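Local coordinates for probable sulfate-binding lipoprotein SubI (Mycobacterium tuberculosis, PDB 6DDN) that probably binds sulfate outside the cell membrane and delivers it to an uptake system, at residues 166-171 against 223-228; 158-163 against 230-235; 117-122 against 126-131; 113-118 against 264-269. All blocks are in the same frame, centred on the assembly; numbering follows the deposited sequence.

Interaction 1: 166-171 against 223-228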
loop_
_atom_site.group_PDB
_atom_site.type_symbol
_atom_site.label_atom_id
_atom_site.label_comp_id
_atom_site.label_asym_id
_atom_site.label_seq_id
_atom_site.Cartn_x
_atom_site.Cartn_y
_atom_site.Cartn_z
ATOM N N GLU A 166 9.130 -12.183 -16.886
ATOM C CA GLU A 166 8.337 -12.681 -15.772
ATOM C C GLU A 166 8.052 -11.541 -14.808
ATOM O O GLU A 166 8.974 -10.847 -14.367
ATOM C CB GLU A 166 9.034 -13.819 -15.025
ATOM C CG GLU A 166 8.227 -14.273 -13.813
ATOM C CD GLU A 166 8.971 -15.234 -12.913
ATOM O OE1 GLU A 166 10.176 -15.473 -13.149
ATOM O OE2 GLU A 166 8.343 -15.753 -11.965
ATOM N N VAL A 167 6.779 -11.363 -14.481
ATOM C CA VAL A 167 6.336 -10.332 -13.556
ATOM C C VAL A 167 6.145 -10.964 -12.186
ATOM O O VAL A 167 5.524 -12.028 -12.065
ATOM C CB VAL A 167 5.036 -9.672 -14.043
ATOM C CG1 VAL A 167 4.442 -8.802 -12.949
ATOM C CG2 VAL A 167 5.296 -8.864 -15.305
ATOM N N ILE A 168 6.688 -10.321 -11.157
ATOM C CA ILE A 168 6.482 -10.729 -9.776
ATOM C C ILE A 168 5.417 -9.824 -9.177
ATOM O O ILE A 168 5.587 -8.599 -9.127
ATOM C CB ILE A 168 7.785 -10.663 -8.966
ATOM C CG1 ILE A 168 8.879 -11.479 -9.654
ATOM C CG2 ILE A 168 7.557 -11.168 -7.552
ATOM C CD1 ILE A 168 8.497 -12.921 -9.904
ATOM N N THR A 169 4.310 -10.424 -8.731
ATOM C CA THR A 169 3.223 -9.701 -8.089
ATOM C C THR A 169 2.489 -10.673 -7.174
ATOM O O THR A 169 2.324 -11.847 -7.535
ATOM C CB THR A 169 2.253 -9.087 -9.109
ATOM O OG1 THR A 169 1.171 -8.443 -8.425
ATOM C CG2 THR A 169 1.703 -10.151 -10.047
ATOM N N PRO A 170 2.058 -10.229 -5.990
ATOM C CA PRO A 170 1.442 -11.162 -5.035
ATOM C C PRO A 170 0.036 -11.599 -5.422
ATOM O O PRO A 170 -0.465 -11.262 -6.500
ATOM C CB PRO A 170 1.438 -10.366 -3.724
ATOM C CG PRO A 170 1.438 -8.947 -4.151
ATOM C CD PRO A 170 2.258 -8.894 -5.406
ATOM N N SER A 171 -0.605 -12.358 -4.532
ATOM C CA SER A 171 -1.927 -12.945 -4.730
ATOM C C SER A 171 -3.005 -12.006 -4.203
ATOM O O SER A 171 -2.884 -11.503 -3.080
ATOM C CB SER A 171 -2.027 -14.287 -4.020
ATOM O OG SER A 171 -3.231 -14.953 -4.357
ATOM N N ASP A 223 10.892 -10.115 -1.445
ATOM C CA ASP A 223 11.930 -11.053 -1.032
ATOM C C ASP A 223 12.326 -11.981 -2.175
ATOM O O ASP A 223 13.506 -12.080 -2.531
ATOM C CB ASP A 223 11.448 -11.863 0.172
ATOM C CG ASP A 223 11.248 -11.007 1.410
ATOM O OD1 ASP A 223 11.770 -9.871 1.441
ATOM O OD2 ASP A 223 10.571 -11.471 2.355
ATOM N N VAL A 224 11.345 -12.665 -2.769
ATOM C CA VAL A 224 11.651 -13.616 -3.832
ATOM C C VAL A 224 12.203 -12.902 -5.059
ATOM O O VAL A 224 12.959 -13.493 -5.839
ATOM C CB VAL A 224 10.409 -14.461 -4.172
ATOM C CG1 VAL A 224 9.460 -13.698 -5.085
ATOM C CG2 VAL A 224 10.827 -15.783 -4.807
ATOM N N PHE A 225 11.857 -11.627 -5.249
ATOM C CA PHE A 225 12.437 -10.882 -6.360
ATOM C C PHE A 225 13.896 -10.542 -6.085
ATOM O O PHE A 225 14.736 -10.610 -6.990
ATOM C CB PHE A 225 11.631 -9.612 -6.633
ATOM C CG PHE A 225 12.175 -8.784 -7.763
ATOM C CD1 PHE A 225 11.818 -9.060 -9.074
ATOM C CD2 PHE A 225 13.049 -7.737 -7.517
ATOM C CE1 PHE A 225 12.321 -8.307 -10.114
ATOM C CE2 PHE A 225 13.556 -6.981 -8.552
ATOM C CZ PHE A 225 13.193 -7.266 -9.853
ATOM N N VAL A 226 14.211 -10.173 -4.842
ATOM C CA VAL A 226 15.590 -9.856 -4.482
ATOM C C VAL A 226 16.478 -11.084 -4.647
ATOM O O VAL A 226 17.605 -10.989 -5.147
ATOM C CB VAL A 226 15.650 -9.295 -3.047
ATOM C CG1 VAL A 226 16.997 -9.588 -2.408
ATOM C CG2 VAL A 226 15.376 -7.796 -3.055
ATOM N N GLN A 227 15.978 -12.256 -4.248
ATOM C CA GLN A 227 16.760 -13.477 -4.402
ATOM C C GLN A 227 16.980 -13.860 -5.860
ATOM O O GLN A 227 17.870 -14.667 -6.135
ATOM C CB GLN A 227 16.103 -14.638 -3.654
ATOM C CG GLN A 227 16.541 -14.761 -2.197
ATOM C CD GLN A 227 17.823 -15.570 -2.028
ATOM O OE1 GLN A 227 17.795 -16.688 -1.514
ATOM N NE2 GLN A 227 18.954 -14.999 -2.443
ATOM N N GLY A 228 16.212 -13.308 -6.794
ATOM C CA GLY A 228 16.535 -13.473 -8.198
ATOM C C GLY A 228 15.413 -13.962 -9.093
ATOM O O GLY A 228 15.647 -14.257 -10.269
#

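Interaction 2: 158-163 against 230-235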
loop_
_atom_site.group_PDB
_atom_site.type_symbol
_atom_site.label_atom_id
_atom_site.label_comp_id
_atom_site.label_asym_id
_atom_site.label_seq_id
_atom_site.Cartn_x
_atom_site.Cartn_y
_atom_site.Cartn_z
ATOM N N ASP A 158 3.250 -2.033 -21.477
ATOM C CA ASP A 158 3.457 -2.933 -22.605
ATOM C C ASP A 158 4.740 -3.739 -22.450
ATOM O O ASP A 158 4.841 -4.852 -22.978
ATOM C CB ASP A 158 3.481 -2.143 -23.914
ATOM C CG ASP A 158 2.092 -1.810 -24.420
ATOM O OD1 ASP A 158 1.127 -2.479 -23.993
ATOM O OD2 ASP A 158 1.966 -0.882 -25.248
ATOM N N ASP A 159 5.726 -3.199 -21.730
ATOM C CA ASP A 159 6.978 -3.919 -21.530
ATOM C C ASP A 159 6.792 -5.192 -20.715
ATOM O O ASP A 159 7.623 -6.100 -20.814
ATOM C CB ASP A 159 8.009 -3.015 -20.850
ATOM C CG ASP A 159 8.638 -2.022 -21.808
ATOM O OD1 ASP A 159 8.822 -2.369 -22.993
ATOM O OD2 ASP A 159 8.949 -0.895 -21.375
ATOM N N LEU A 160 5.729 -5.279 -19.914
ATOM C CA LEU A 160 5.485 -6.476 -19.119
ATOM C C LEU A 160 4.945 -7.631 -19.949
ATOM O O LEU A 160 4.942 -8.769 -19.467
ATOM C CB LEU A 160 4.508 -6.175 -17.979
ATOM C CG LEU A 160 4.843 -5.052 -16.995
ATOM C CD1 LEU A 160 4.120 -5.277 -15.676
ATOM C CD2 LEU A 160 6.342 -4.921 -16.772
ATOM N N LEU A 161 4.486 -7.369 -21.171
ATOM C CA LEU A 161 4.003 -8.400 -22.077
ATOM C C LEU A 161 5.047 -8.809 -23.105
ATOM O O LEU A 161 4.703 -9.453 -24.100
ATOM C CB LEU A 161 2.737 -7.924 -22.793
ATOM C CG LEU A 161 1.511 -7.666 -21.923
ATOM C CD1 LEU A 161 0.303 -7.361 -22.792
ATOM C CD2 LEU A 161 1.245 -8.862 -21.032
ATOM N N ARG A 162 6.303 -8.443 -22.897
ATOM C CA ARG A 162 7.326 -8.831 -23.849
ATOM C C ARG A 162 7.718 -10.293 -23.638
ATOM O O ARG A 162 7.587 -10.824 -22.532
ATOM C CB ARG A 162 8.547 -7.930 -23.713
ATOM C CG ARG A 162 8.461 -6.673 -24.564
ATOM C CD ARG A 162 9.322 -5.559 -23.999
ATOM N NE ARG A 162 10.691 -6.004 -23.768
ATOM C CZ ARG A 162 11.614 -5.285 -23.141
ATOM N NH1 ARG A 162 11.317 -4.078 -22.677
ATOM N NH2 ARG A 162 12.835 -5.774 -22.974
ATOM N N PRO A 163 8.181 -10.966 -24.691
ATOM C CA PRO A 163 8.487 -12.399 -24.576
ATOM C C PRO A 163 9.551 -12.664 -23.521
ATOM O O PRO A 163 10.627 -12.063 -23.532
ATOM C CB PRO A 163 8.984 -12.770 -25.978
ATOM C CG PRO A 163 8.425 -11.724 -26.878
ATOM C CD PRO A 163 8.344 -10.470 -26.069
ATOM N N GLY A 230 12.132 -13.471 -11.316
ATOM C CA GLY A 230 11.383 -12.482 -12.061
ATOM C C GLY A 230 12.240 -11.326 -12.552
ATOM O O GLY A 230 13.289 -11.004 -11.998
ATOM N N ASP A 231 11.761 -10.687 -13.619
ATOM C CA ASP A 231 12.454 -9.564 -14.239
ATOM C C ASP A 231 11.933 -8.208 -13.793
ATOM O O ASP A 231 12.686 -7.229 -13.817
ATOM C CB ASP A 231 12.352 -9.660 -15.764
ATOM C CG ASP A 231 12.781 -11.012 -16.287
ATOM O OD1 ASP A 231 11.944 -11.710 -16.898
ATOM O OD2 ASP A 231 13.955 -11.379 -16.076
ATOM N N VAL A 232 10.669 -8.121 -13.391
ATOM C CA VAL A 232 10.084 -6.874 -12.915
ATOM C C VAL A 232 9.096 -7.206 -11.805
ATOM O O VAL A 232 8.276 -8.119 -11.948
ATOM C CB VAL A 232 9.394 -6.091 -14.050
ATOM C CG1 VAL A 232 8.505 -7.012 -14.868
ATOM C CG2 VAL A 232 8.598 -4.918 -13.491
ATOM N N LEU A 233 9.190 -6.482 -10.697
ATOM C CA LEU A 233 8.303 -6.656 -9.556
ATOM C C LEU A 233 7.407 -5.432 -9.445
ATOM O O LEU A 233 7.896 -4.315 -9.238
ATOM C CB LEU A 233 9.105 -6.858 -8.268
ATOM C CG LEU A 233 8.412 -6.478 -6.957
ATOM C CD1 LEU A 233 7.393 -7.534 -6.565
ATOM C CD2 LEU A 233 9.428 -6.265 -5.847
ATOM N N ILE A 234 6.102 -5.636 -9.597
ATOM C CA ILE A 234 5.139 -4.565 -9.367
ATOM C C ILE A 234 4.973 -4.387 -7.866
ATOM O O ILE A 234 4.691 -5.349 -7.143
ATOM C CB ILE A 234 3.798 -4.878 -10.045
ATOM C CG1 ILE A 234 4.019 -5.592 -11.377
ATOM C CG2 ILE A 234 3.015 -3.604 -10.272
ATOM C CD1 ILE A 234 2.746 -5.786 -12.177
ATOM N N SER A 235 5.157 -3.159 -7.388
ATOM C CA SER A 235 5.246 -2.927 -5.953
ATOM C C SER A 235 4.893 -1.478 -5.654
ATOM O O SER A 235 4.708 -0.661 -6.559
ATOM C CB SER A 235 6.647 -3.263 -5.434
ATOM O OG SER A 235 6.719 -3.124 -4.027
#

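Interaction 3: 117-122 against 126-131. With SO4 (sulfate ion), chain E.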
loop_
_atom_site.group_PDB
_atom_site.type_symbol
_atom_site.label_atom_id
_atom_site.label_comp_id
_atom_site.label_asym_id
_atom_site.label_seq_id
_atom_site.Cartn_x
_atom_site.Cartn_y
_atom_site.Cartn_z
ATOM N N ARG A 117 -14.038 -4.823 6.030
ATOM C CA ARG A 117 -14.291 -6.120 6.649
ATOM C C ARG A 117 -14.384 -5.991 8.164
ATOM O O ARG A 117 -15.255 -6.602 8.794
ATOM C CB ARG A 117 -13.199 -7.118 6.263
ATOM C CG ARG A 117 -13.333 -8.469 6.962
ATOM C CD ARG A 117 -12.120 -9.361 6.743
ATOM N NE ARG A 117 -12.014 -9.827 5.363
ATOM C CZ ARG A 117 -11.199 -9.296 4.457
ATOM N NH1 ARG A 117 -11.168 -9.784 3.224
ATOM N NH2 ARG A 117 -10.414 -8.278 4.782
ATOM N N LEU A 118 -13.502 -5.189 8.763
ATOM C CA LEU A 118 -13.553 -4.980 10.206
ATOM C C LEU A 118 -14.773 -4.166 10.613
ATOM O O LEU A 118 -15.315 -4.370 11.705
ATOM C CB LEU A 118 -12.276 -4.295 10.683
ATOM C CG LEU A 118 -10.991 -5.079 10.428
ATOM C CD1 LEU A 118 -9.900 -4.557 11.320
ATOM C CD2 LEU A 118 -11.210 -6.560 10.673
ATOM N N VAL A 119 -15.212 -3.237 9.762
ATOM C CA VAL A 119 -16.434 -2.495 10.049
ATOM C C VAL A 119 -17.638 -3.427 10.002
ATOM O O VAL A 119 -18.508 -3.393 10.880
ATOM C CB VAL A 119 -16.592 -1.318 9.069
ATOM C CG1 VAL A 119 -17.792 -0.471 9.452
ATOM C CG2 VAL A 119 -15.334 -0.473 9.049
ATOM N N LYS A 120 -17.695 -4.284 8.978
ATOM C CA LYS A 120 -18.747 -5.288 8.882
ATOM C C LYS A 120 -18.775 -6.211 10.093
ATOM O O LYS A 120 -19.825 -6.789 10.394
ATOM C CB LYS A 120 -18.560 -6.113 7.607
ATOM C CG LYS A 120 -19.849 -6.552 6.937
ATOM C CD LYS A 120 -20.352 -5.507 5.953
ATOM C CE LYS A 120 -21.602 -5.989 5.229
ATOM N NZ LYS A 120 -22.678 -6.400 6.172
ATOM N N ALA A 121 -17.651 -6.358 10.793
ATOM C CA ALA A 121 -17.548 -7.238 11.947
ATOM C C ALA A 121 -17.611 -6.489 13.271
ATOM O O ALA A 121 -17.393 -7.097 14.323
ATOM C CB ALA A 121 -16.254 -8.052 11.871
ATOM N N GLY A 122 -17.896 -5.189 13.246
ATOM C CA GLY A 122 -17.963 -4.409 14.468
ATOM C C GLY A 122 -16.633 -4.094 15.114
ATOM O O GLY A 122 -16.613 -3.580 16.236
ATOM N N LYS A 126 -17.702 2.912 12.247
ATOM C CA LYS A 126 -17.950 3.402 10.893
ATOM C C LYS A 126 -17.487 4.841 10.690
ATOM O O LYS A 126 -17.333 5.273 9.540
ATOM C CB LYS A 126 -19.437 3.278 10.566
ATOM C CG LYS A 126 -20.133 2.129 11.287
ATOM C CD LYS A 126 -21.601 2.441 11.527
ATOM C CE LYS A 126 -22.280 1.323 12.296
ATOM N NZ LYS A 126 -21.552 0.992 13.556
ATOM N N ASP A 127 -17.242 5.582 11.774
ATOM C CA ASP A 127 -16.800 6.975 11.718
ATOM C C ASP A 127 -15.398 7.127 11.139
ATOM O O ASP A 127 -14.881 8.242 11.041
ATOM C CB ASP A 127 -16.822 7.606 13.117
ATOM C CG ASP A 127 -15.738 7.038 14.051
ATOM O OD1 ASP A 127 -15.764 7.384 15.248
ATOM O OD2 ASP A 127 -14.880 6.234 13.619
ATOM N N TRP A 128 -14.764 6.005 10.809
ATOM C CA TRP A 128 -13.325 5.994 10.584
ATOM C C TRP A 128 -12.918 6.763 9.334
ATOM O O TRP A 128 -11.747 7.137 9.210
ATOM C CB TRP A 128 -12.842 4.546 10.506
ATOM C CG TRP A 128 -13.196 3.911 9.220
ATOM C CD1 TRP A 128 -14.356 3.260 8.910
ATOM C CD2 TRP A 128 -12.390 3.883 8.043
ATOM N NE1 TRP A 128 -14.313 2.818 7.609
ATOM C CE2 TRP A 128 -13.117 3.191 7.055
ATOM C CE3 TRP A 128 -11.121 4.375 7.729
ATOM C CZ2 TRP A 128 -12.613 2.977 5.776
ATOM C CZ3 TRP A 128 -10.623 4.164 6.461
ATOM C CH2 TRP A 128 -11.367 3.470 5.499
ATOM N N ASP A 129 -13.851 7.016 8.411
ATOM C CA ASP A 129 -13.533 7.724 7.178
ATOM C C ASP A 129 -14.464 8.902 6.905
ATOM O O ASP A 129 -14.432 9.455 5.799
ATOM C CB ASP A 129 -13.550 6.759 5.988
ATOM C CG ASP A 129 -14.950 6.357 5.583
ATOM O OD1 ASP A 129 -15.837 6.305 6.460
ATOM O OD2 ASP A 129 -15.161 6.084 4.386
ATOM N N ALA A 130 -15.296 9.296 7.873
ATOM C CA ALA A 130 -16.088 10.513 7.744
ATOM C C ALA A 130 -15.248 11.769 7.925
ATOM O O ALA A 130 -15.736 12.872 7.653
ATOM C CB ALA A 130 -17.239 10.510 8.754
ATOM N N ASP A 131 -14.008 11.615 8.371
ATOM C CA ASP A 131 -13.060 12.711 8.469
ATOM C C ASP A 131 -12.701 13.224 7.079
ATOM O O ASP A 131 -12.701 12.474 6.098
ATOM C CB ASP A 131 -11.806 12.226 9.203
ATOM C CG ASP A 131 -10.960 13.354 9.751
ATOM O OD1 ASP A 131 -10.157 13.089 10.672
ATOM O OD2 ASP A 131 -11.081 14.496 9.263
HETATM S S SO4 E . -13.224 -12.957 3.600
HETATM O O1 SO4 E . -13.366 -13.043 5.050
HETATM O O2 SO4 E . -11.851 -13.282 3.224
HETATM O O3 SO4 E . -14.136 -13.900 2.962
HETATM O O4 SO4 E . -13.544 -11.603 3.158
#

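Interaction 4: 113-118 against 264-269. With SO4 (sulfate ion), chain E.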
loop_
_atom_site.group_PDB
_atom_site.type_symbol
_atom_site.label_atom_id
_atom_site.label_comp_id
_atom_site.label_asym_id
_atom_site.label_seq_id
_atom_site.Cartn_x
_atom_site.Cartn_y
_atom_site.Cartn_z
ATOM N N PRO A 113 -10.969 -1.959 1.464
ATOM C CA PRO A 113 -11.763 -3.165 1.770
ATOM C C PRO A 113 -11.322 -3.896 3.027
ATOM O O PRO A 113 -12.167 -4.431 3.757
ATOM C CB PRO A 113 -11.559 -4.033 0.525
ATOM C CG PRO A 113 -11.330 -3.065 -0.563
ATOM C CD PRO A 113 -10.695 -1.845 0.017
ATOM N N ASP A 114 -10.017 -3.931 3.300
ATOM C CA ASP A 114 -9.528 -4.593 4.502
ATOM C C ASP A 114 -9.921 -3.845 5.770
ATOM O O ASP A 114 -9.841 -4.417 6.863
ATOM C CB ASP A 114 -8.012 -4.760 4.421
ATOM C CG ASP A 114 -7.593 -5.720 3.324
ATOM O OD1 ASP A 114 -8.339 -6.688 3.066
ATOM O OD2 ASP A 114 -6.522 -5.510 2.718
ATOM N N ILE A 115 -10.336 -2.586 5.650
ATOM C CA ILE A 115 -10.947 -1.882 6.773
ATOM C C ILE A 115 -12.444 -2.153 6.833
ATOM O O ILE A 115 -13.006 -2.326 7.917
ATOM C CB ILE A 115 -10.655 -0.370 6.682
ATOM C CG1 ILE A 115 -9.148 -0.109 6.709
ATOM C CG2 ILE A 115 -11.329 0.370 7.820
ATOM C CD1 ILE A 115 -8.485 -0.484 8.016
ATOM N N ALA A 116 -13.097 -2.210 5.669
ATOM C CA ALA A 116 -14.534 -2.458 5.625
ATOM C C ALA A 116 -14.894 -3.815 6.215
ATOM O O ALA A 116 -15.957 -3.955 6.832
ATOM C CB ALA A 116 -15.039 -2.351 4.186
ATOM N N ARG A 117 -14.038 -4.823 6.030
ATOM C CA ARG A 117 -14.291 -6.120 6.649
ATOM C C ARG A 117 -14.384 -5.991 8.164
ATOM O O ARG A 117 -15.255 -6.602 8.794
ATOM C CB ARG A 117 -13.199 -7.118 6.263
ATOM C CG ARG A 117 -13.333 -8.469 6.962
ATOM C CD ARG A 117 -12.120 -9.361 6.743
ATOM N NE ARG A 117 -12.014 -9.827 5.363
ATOM C CZ ARG A 117 -11.199 -9.296 4.457
ATOM N NH1 ARG A 117 -11.168 -9.784 3.224
ATOM N NH2 ARG A 117 -10.414 -8.278 4.782
ATOM N N LEU A 118 -13.502 -5.189 8.763
ATOM C CA LEU A 118 -13.553 -4.980 10.206
ATOM C C LEU A 118 -14.773 -4.166 10.613
ATOM O O LEU A 118 -15.315 -4.370 11.705
ATOM C CB LEU A 118 -12.276 -4.295 10.683
ATOM C CG LEU A 118 -10.991 -5.079 10.428
ATOM C CD1 LEU A 118 -9.900 -4.557 11.320
ATOM C CD2 LEU A 118 -11.210 -6.560 10.673
ATOM N N PRO A 264 -5.323 2.989 4.163
ATOM C CA PRO A 264 -6.162 3.470 5.266
ATOM C C PRO A 264 -5.629 3.074 6.637
ATOM O O PRO A 264 -4.904 2.091 6.808
ATOM C CB PRO A 264 -7.512 2.798 4.995
ATOM C CG PRO A 264 -7.162 1.556 4.244
ATOM C CD PRO A 264 -5.962 1.898 3.408
ATOM N N LEU A 265 -6.030 3.872 7.628
ATOM C CA LEU A 265 -5.700 3.651 9.028
ATOM C C LEU A 265 -6.934 3.944 9.866
ATOM O O LEU A 265 -7.628 4.936 9.632
ATOM C CB LEU A 265 -4.535 4.542 9.480
ATOM C CG LEU A 265 -4.302 4.712 10.984
ATOM C CD1 LEU A 265 -3.478 3.563 11.546
ATOM C CD2 LEU A 265 -3.629 6.047 11.268
ATOM N N ALA A 266 -7.204 3.081 10.841
ATOM C CA ALA A 266 -8.372 3.248 11.692
ATOM C C ALA A 266 -8.075 2.693 13.075
ATOM O O ALA A 266 -7.260 1.780 13.235
ATOM C CB ALA A 266 -9.604 2.558 11.098
ATOM N N VAL A 267 -8.743 3.257 14.071
ATOM C CA VAL A 267 -8.661 2.748 15.433
ATOM C C VAL A 267 -9.589 1.549 15.564
ATOM O O VAL A 267 -10.705 1.546 15.030
ATOM C CB VAL A 267 -9.017 3.858 16.440
ATOM C CG1 VAL A 267 -9.521 3.270 17.746
ATOM C CG2 VAL A 267 -7.814 4.755 16.685
ATOM N N VAL A 268 -9.124 0.513 16.255
ATOM C CA VAL A 268 -9.941 -0.672 16.494
ATOM C C VAL A 268 -10.934 -0.357 17.606
ATOM O O VAL A 268 -10.541 0.039 18.708
ATOM C CB VAL A 268 -9.070 -1.884 16.850
ATOM C CG1 VAL A 268 -9.895 -2.934 17.581
ATOM C CG2 VAL A 268 -8.446 -2.470 15.596
ATOM N N ALA A 269 -12.226 -0.532 17.316
ATOM C CA ALA A 269 -13.258 -0.163 18.279
ATOM C C ALA A 269 -13.226 -1.047 19.520
ATOM O O ALA A 269 -13.507 -0.569 20.623
ATOM C CB ALA A 269 -14.635 -0.225 17.618
HETATM S S SO4 E . -13.224 -12.957 3.600
HETATM O O1 SO4 E . -13.366 -13.043 5.050
HETATM O O2 SO4 E . -11.851 -13.282 3.224
HETATM O O3 SO4 E . -14.136 -13.900 2.962
HETATM O O4 SO4 E . -13.544 -11.603 3.158
#

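Interaction 1: 166-171 against 223-228
Ile168 meets Val224 and Phe225 with two different branches, and these two meetings make up the whole contact. Its CG2 methyl comes to 4.0 Å from Val224 CG1, while its CG1 methylene lies 3.9 Å from Phe225 CD1, at the edge of the ring and near its plane. In both pairs the side chains run at a slant to each other, and a single atom pair makes the closest approach. The fork follows from a chi1 of -54°, which sets CG2 opposite the backbone N and CG1 opposite the carbonyl carbon. On the helix, Phe225 has its CG trans to the backbone N (chi1 180°), which brings the CD1 edge of its ring against Ile168.

The contact seats the last turn of helix 218-227 on strand 167-168. This strand lies parallel to strand 232-236 in the sheet, and the chain between the two passes through three helices, a crossover connection of the alpha/beta kind found in type 2 periplasmic binding proteins. Helix 218-227 is the last of the three and ends in a Schellman motif at Gly228, whose positive phi turns the chain out of the helix.

Further out, the backbone of Ile168 is bonded to Val232 and Ile234, which fixes the height of its side chain on the sheet. Leu233 and Ala221 add apolar surface around it. Arg147 engages Phe225 twice, through a cation-pi interaction with the ring and a hydrogen bond to Phe225 O. Beyond the strand, Thr169 OG1 is hydrogen-bonded to Asn181 ND2.

Interaction 2: 158-163 against 230-235
Leu160 reaches Val232 and Ile234 only with the ends of its side chain. From CB the chain runs to CG, which a chi1 of -56° places opposite the carbonyl carbon, and neither of these two atoms comes close to the strand. At CG it divides. CD2 goes to Val232 and lies near both of its methyls, 3.6 Å from Val232 CG1 and 4.0 Å from Val232 CG2, the two side chains lying roughly perpendicular. CD1 takes the other direction and meets the terminal methyl of Ile234, Leu160 CD1 to Ile234 CD1 being 3.8 Å.

Val232 and Ile234 are two apart on strand 232-236 and point to the same side of the sheet, as alternate strand residues do, so one leucine can bridge them. The loop between strands 138-147 and 167-168 is thereby laid on one side of the sheet in this alpha/beta lobe. Val167, Phe144 and Leu206 also touch Leu160, which is buried.

The loop also carries a salt bridge of its own. Arg162 NH1 pairs with Asp159 OD1 at 3.0 Å, with a nearly straight N-H...O angle of 161°. The oxygen lies in the guanidinium plane, yet the nitrogen stands well above the carboxylate plane, 74° out of it. Arg162 also donates hydrogen bonds to the carbonyl oxygens of Lys152 and Asn153, and Asp159 OD2 accepts a bond from Arg155 N.

Interaction 3: 117-122 against 126-131
With chi1 at -175°, Val119 spreads its two methyls between Lys126 and Trp128: CG1, trans to the backbone N, goes to the lysine, and CG2, beside that N, to the indole. Trp128 answers with chi1 75°, its CG lodged between backbone N and carbonyl carbon, which carries the ring over to the helix. Val119 CG2 lies 3.7 Å from Trp128 NE1 and 3.9 Å from Trp128 CD1, an oblique approach to the five-membered ring. Val119 CG1 touches the aliphatic start of the lysine, 4.0 Å from Lys126 CG. One face of the indole is covered within its own segment by Asp129 CB, 3.6 Å above the plane and over its centre.

Lys126 is exposed and the other two residues are partly so, which makes this a surface contact held by carbon-rich parts of the side chains. Val124 touches Val119 from the short connection between the segments. That connection begins where helix 113-120 finishes: Gly122, with positive phi, donates its N to Val119 O at 3.0 Å, and Lys123 N turns back to Leu118 O, the Schellman motif that ends the helix and folds the following loop beside it.

Interaction 4: 113-118 against 264-269
Ile115 presses against Pro264 at the tight end of this contact. Its CG1 lies 3.6 Å from Pro264 CG and 3.8 Å from Pro264 CB, the two side chains lying alongside and running opposite ways. The second branch is looser, with Ile115 CG2 4.3 Å from Ala266 CB. A chi1 of -60° sets this methyl trans to the backbone N and leaves CG1 to the proline. All three residues are buried, and Val107, Phe109 and Trp128 also touch the isoleucine. Backbone hydrogen bonds of Pro264 with Phe109 and of Ala266 with Val107 tie this strand to strand 106-108 and the residue after it.

On the looser side, turned from the strand, Arg117 is partly exposed while its partner Asp114 is buried. Arg117 NH2 forms a salt bridge with Asp114 OD1 at 3.1 Å, with an N-H...O angle of 165°. The carboxylate oxygen sits in the guanidinium plane and is met on its anti side. Along another edge of the guanidinium, Arg117 NE and NH1 both donate to O4 of a sulfate ion, at 3.2 Å and 3.0 Å. Arg96 NE binds the same ion.

The sulfate probably came from the crystallisation liquor, so it marks a surface spot able to hold an anion and does not by itself locate the transport site. Asp114, also bonded to Ser91, probably helps to orient Arg117 for it, whereas the strand face relies on apolar fit alone.

Overall arrangement
The four contacts fall into two groups on opposite sides of the chain's centre. Interactions 1 and 2 touch, their centres 11 Å apart, and attach a helix and a loop respectively to neighbouring strands 167-168 and 232-236; both are buried and apolar across the interface. Interactions 3 and 4 share helix 113-120, with centres 6 Å apart, and Trp128 joins them by packing on Ile115, Pro264 and Ala266. Interaction 4 is the buried side of that helix and interaction 3 its surface side, where lysine carbons replace fully enclosed side chains. Interactions 1, 2 and 4 reach the same mixed sheet, while the salt bridges of 2 and 4 form within one segment, outside the apolar interfaces.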